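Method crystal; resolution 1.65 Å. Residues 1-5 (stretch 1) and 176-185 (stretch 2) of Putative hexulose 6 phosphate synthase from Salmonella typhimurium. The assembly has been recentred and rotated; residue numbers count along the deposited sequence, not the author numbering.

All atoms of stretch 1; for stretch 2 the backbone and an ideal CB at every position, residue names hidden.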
# COMPACT_ATOMS: atom_id res chain seq x y z
N MET A 1 -10.02 -22.83 12.88
CA MET A 1 -9.28 -21.74 12.26
C MET A 1 -9.12 -21.95 10.77
O MET A 1 -8.90 -23.07 10.30
CB MET A 1 -7.91 -21.56 12.94
CG MET A 1 -7.08 -22.82 12.98
SD MET A 1 -5.71 -22.67 14.15
CE MET A 1 -6.58 -22.60 15.72
N LYS A 2 -9.21 -20.85 10.02
CA LYS A 2 -9.19 -20.89 8.56
C LYS A 2 -7.77 -20.85 8.01
O LYS A 2 -6.88 -20.27 8.61
CB LYS A 2 -9.97 -19.71 8.00
CG LYS A 2 -11.44 -19.68 8.37
CD LYS A 2 -12.12 -18.48 7.74
CE LYS A 2 -13.62 -18.49 7.95
NZ LYS A 2 -14.25 -17.24 7.41
N LEU A 3 -7.58 -21.46 6.84
CA LEU A 3 -6.32 -21.34 6.12
C LEU A 3 -6.43 -20.30 5.01
O LEU A 3 -7.20 -20.47 4.06
CB LEU A 3 -5.89 -22.69 5.54
CG LEU A 3 -4.66 -22.65 4.62
CD1 LEU A 3 -3.49 -21.96 5.31
CD2 LEU A 3 -4.27 -24.05 4.17
N GLN A 4 -5.67 -19.23 5.14
CA GLN A 4 -5.62 -18.19 4.11
C GLN A 4 -4.33 -18.34 3.32
O GLN A 4 -3.25 -18.42 3.90
CB GLN A 4 -5.71 -16.81 4.77
CG GLN A 4 -5.47 -15.64 3.83
CD GLN A 4 -5.83 -14.31 4.48
OE1 GLN A 4 -6.82 -14.21 5.19
NE2 GLN A 4 -5.02 -13.29 4.22
N LEU A 5 -4.45 -18.39 1.99
CA LEU A 5 -3.30 -18.58 1.11
C LEU A 5 -2.91 -17.29 0.39
O LEU A 5 -3.65 -16.79 -0.46
CB LEU A 5 -3.59 -19.67 0.08
CG LEU A 5 -2.52 -19.89 -0.98
CD1 LEU A 5 -1.26 -20.49 -0.37
CD2 LEU A 5 -3.04 -20.77 -2.09
N UNK A 176 1.69 -22.11 16.11
CA UNK A 176 0.71 -21.03 15.99
C UNK A 176 -0.70 -21.51 16.27
O UNK A 176 -1.47 -20.82 16.93
CB UNK A 176 0.77 -20.41 14.59
N UNK A 177 -1.04 -22.69 15.76
CA UNK A 177 -2.37 -23.24 15.92
C UNK A 177 -2.71 -23.40 17.40
O UNK A 177 -3.83 -23.10 17.82
CB UNK A 177 -2.48 -24.58 15.19
N UNK A 178 -1.73 -23.85 18.17
CA UNK A 178 -1.91 -24.07 19.61
C UNK A 178 -2.35 -22.81 20.34
O UNK A 178 -3.00 -22.89 21.39
CB UNK A 178 -0.61 -24.59 20.23
N UNK A 179 -2.00 -21.65 19.80
CA UNK A 179 -2.35 -20.38 20.44
C UNK A 179 -3.78 -19.97 20.11
O UNK A 179 -4.37 -19.14 20.80
CB UNK A 179 -1.38 -19.28 20.01
N UNK A 180 -4.33 -20.56 19.06
CA UNK A 180 -5.73 -20.36 18.72
C UNK A 180 -6.08 -19.09 17.97
O UNK A 180 -7.04 -18.40 18.34
CB UNK A 180 -6.55 -20.39 20.01
N UNK A 181 -5.32 -18.76 16.91
CA UNK A 181 -5.76 -17.66 16.05
C UNK A 181 -7.01 -18.09 15.30
O UNK A 181 -7.30 -19.28 15.24
CB UNK A 181 -4.66 -17.24 15.07
N UNK A 182 -7.74 -17.14 14.73
CA UNK A 182 -8.91 -17.47 13.92
C UNK A 182 -8.51 -17.77 12.48
O UNK A 182 -9.15 -18.59 11.81
CB UNK A 182 -9.93 -16.33 13.96
N UNK A 183 -7.46 -17.13 12.01
CA UNK A 183 -6.97 -17.36 10.66
C UNK A 183 -5.46 -17.51 10.65
O UNK A 183 -4.74 -16.70 11.24
CB UNK A 183 -7.39 -16.22 9.73
N UNK A 184 -4.98 -18.55 9.99
CA UNK A 184 -3.56 -18.74 9.76
C UNK A 184 -3.27 -18.46 8.29
O UNK A 184 -3.89 -19.05 7.40
CB UNK A 184 -3.12 -20.15 10.15
N UNK A 185 -2.35 -17.53 8.04
CA UNK A 185 -2.01 -17.12 6.68
C UNK A 185 -0.69 -17.75 6.24
O UNK A 185 0.31 -17.68 6.96
CB UNK A 185 -1.93 -15.60 6.59

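Stretch 2 runs from a helical segment through a turn into a strand that lies parallel to residues 2-5, with an angle of 28° between the two strand directions. At position 176 the backbone is helical, CA-to-CB points sideways, and no atom of stretch 1 lies within 5.5 Å of the ideal CB, so almost any helix-compatible residue would fit. It is Y176, whose ring leads away from stretch 1.

Position 177 is more constrained. Its ideal CB is 3.9 Å from M1 SD, already van der Waals distance, and a small or modest apolar side chain suits a thioether neighbour. The residue is A177, and its CB packs against M1 SD at 3.9 Å, while its carbonyl O lies 3.5 Å from M1 CE.

Positions 178 and 179 are the middle of a type I turn that starts at 177 and ends at 180. Neither ideal CB has stretch 1 nearby, so most residues compatible with a type I turn would suit, polar ones included. Both are leucines, L178 and L179, with chi1 in m and chi2 in t, and both touch a crystal neighbour.

At position 180 phi is 81° and psi 47°, the first departure from helical angles. Positive phi by itself favours glycine, although asparagine or aspartate can also adopt it. The ideal CB would lie 4.8 Å from M1 CE, so M1 leaves room for a CB, and the positive phi is the stronger argument for glycine. The residue is G180; its N donates to A177 O at 2.9 Å, closing the turn, and its CA lies 3.8 Å from M1 CE.

Position 181 has phi -69° and psi 164°, an extended conformation open to proline and to many other residues, and its CB points sideways. P181 occupies it, and its ring carbon CD meets M1 CE at 4.0 Å.

Position 182 directs its CB away from stretch 1, so a polar or charged residue is as acceptable as any other. What matters to the contact is its carbonyl: K2 N donates to D182 O at 2.9 Å. The side chain of D182 is hydrogen-bonded elsewhere in the structure.

From 183 the two strands pair in parallel register. The CB of 183 is on the same sheet face as the side chains of K2 and Q4, whose aliphatic portions offer an apolar surface; valine, isoleucine or threonine would suit. V183 places CG1 3.7 Å from Q4 CB and CG2 4.1 Å from K2 CB.

Position 184 turns to the face shared with L3. Its ideal CB is 5.2 Å from L3 CD1 and 5.4 Å from M1 SD, room for a beta-branched or other apolar side chain. The residue is V184, whose CG2 lies 4.2 Å from M1 SD. Its backbone bonds twice: V184 N donates to K2 O, and Q4 N to V184 O, both at 2.9 Å.

Position 185 returns to the face of K2 and Q4, beside the extended Q4 side chain, where a long aliphatic or beta-branched residue would pack. I185 brings CG1 to 3.6 Å from Q4 CD, and its CA makes a CA-H...O contact with Q4 O at 3.3 Å.

Stretch 2, residues 176-185: YALLGPDVVI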
# COMPACT_ATOMS: atom_id res chain seq x y z
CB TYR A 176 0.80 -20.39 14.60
CG TYR A 176 2.10 -19.65 14.41
CD1 TYR A 176 2.23 -18.32 14.80
CD2 TYR A 176 3.21 -20.29 13.87
CE1 TYR A 176 3.43 -17.64 14.64
CE2 TYR A 176 4.41 -19.62 13.71
CZ TYR A 176 4.51 -18.30 14.10
OH TYR A 176 5.71 -17.63 13.94
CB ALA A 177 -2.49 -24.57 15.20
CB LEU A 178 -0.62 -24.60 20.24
CG LEU A 178 -0.33 -26.09 20.06
CD1 LEU A 178 1.13 -26.40 20.34
CD2 LEU A 178 -1.25 -26.92 20.95
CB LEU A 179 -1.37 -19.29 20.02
CG LEU A 179 0.06 -19.49 20.52
CD1 LEU A 179 1.02 -18.47 19.93
CD2 LEU A 179 0.10 -19.44 22.04
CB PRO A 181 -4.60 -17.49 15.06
CG PRO A 181 -3.53 -18.49 15.48
CD PRO A 181 -4.20 -19.50 16.33
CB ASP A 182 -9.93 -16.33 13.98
CG ASP A 182 -10.42 -16.07 15.39
OD1 ASP A 182 -11.25 -16.86 15.88
OD2 ASP A 182 -9.97 -15.08 16.00
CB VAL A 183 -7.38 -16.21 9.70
CG1 VAL A 183 -6.79 -16.44 8.30
CG2 VAL A 183 -8.90 -16.09 9.63
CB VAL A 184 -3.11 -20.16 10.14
CG1 VAL A 184 -1.67 -20.38 9.74
CG2 VAL A 184 -3.31 -20.39 11.63
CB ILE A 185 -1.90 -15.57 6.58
CG1 ILE A 185 -3.23 -14.91 6.97
CG2 ILE A 185 -1.49 -15.16 5.18
CD1 ILE A 185 -3.10 -13.46 7.40
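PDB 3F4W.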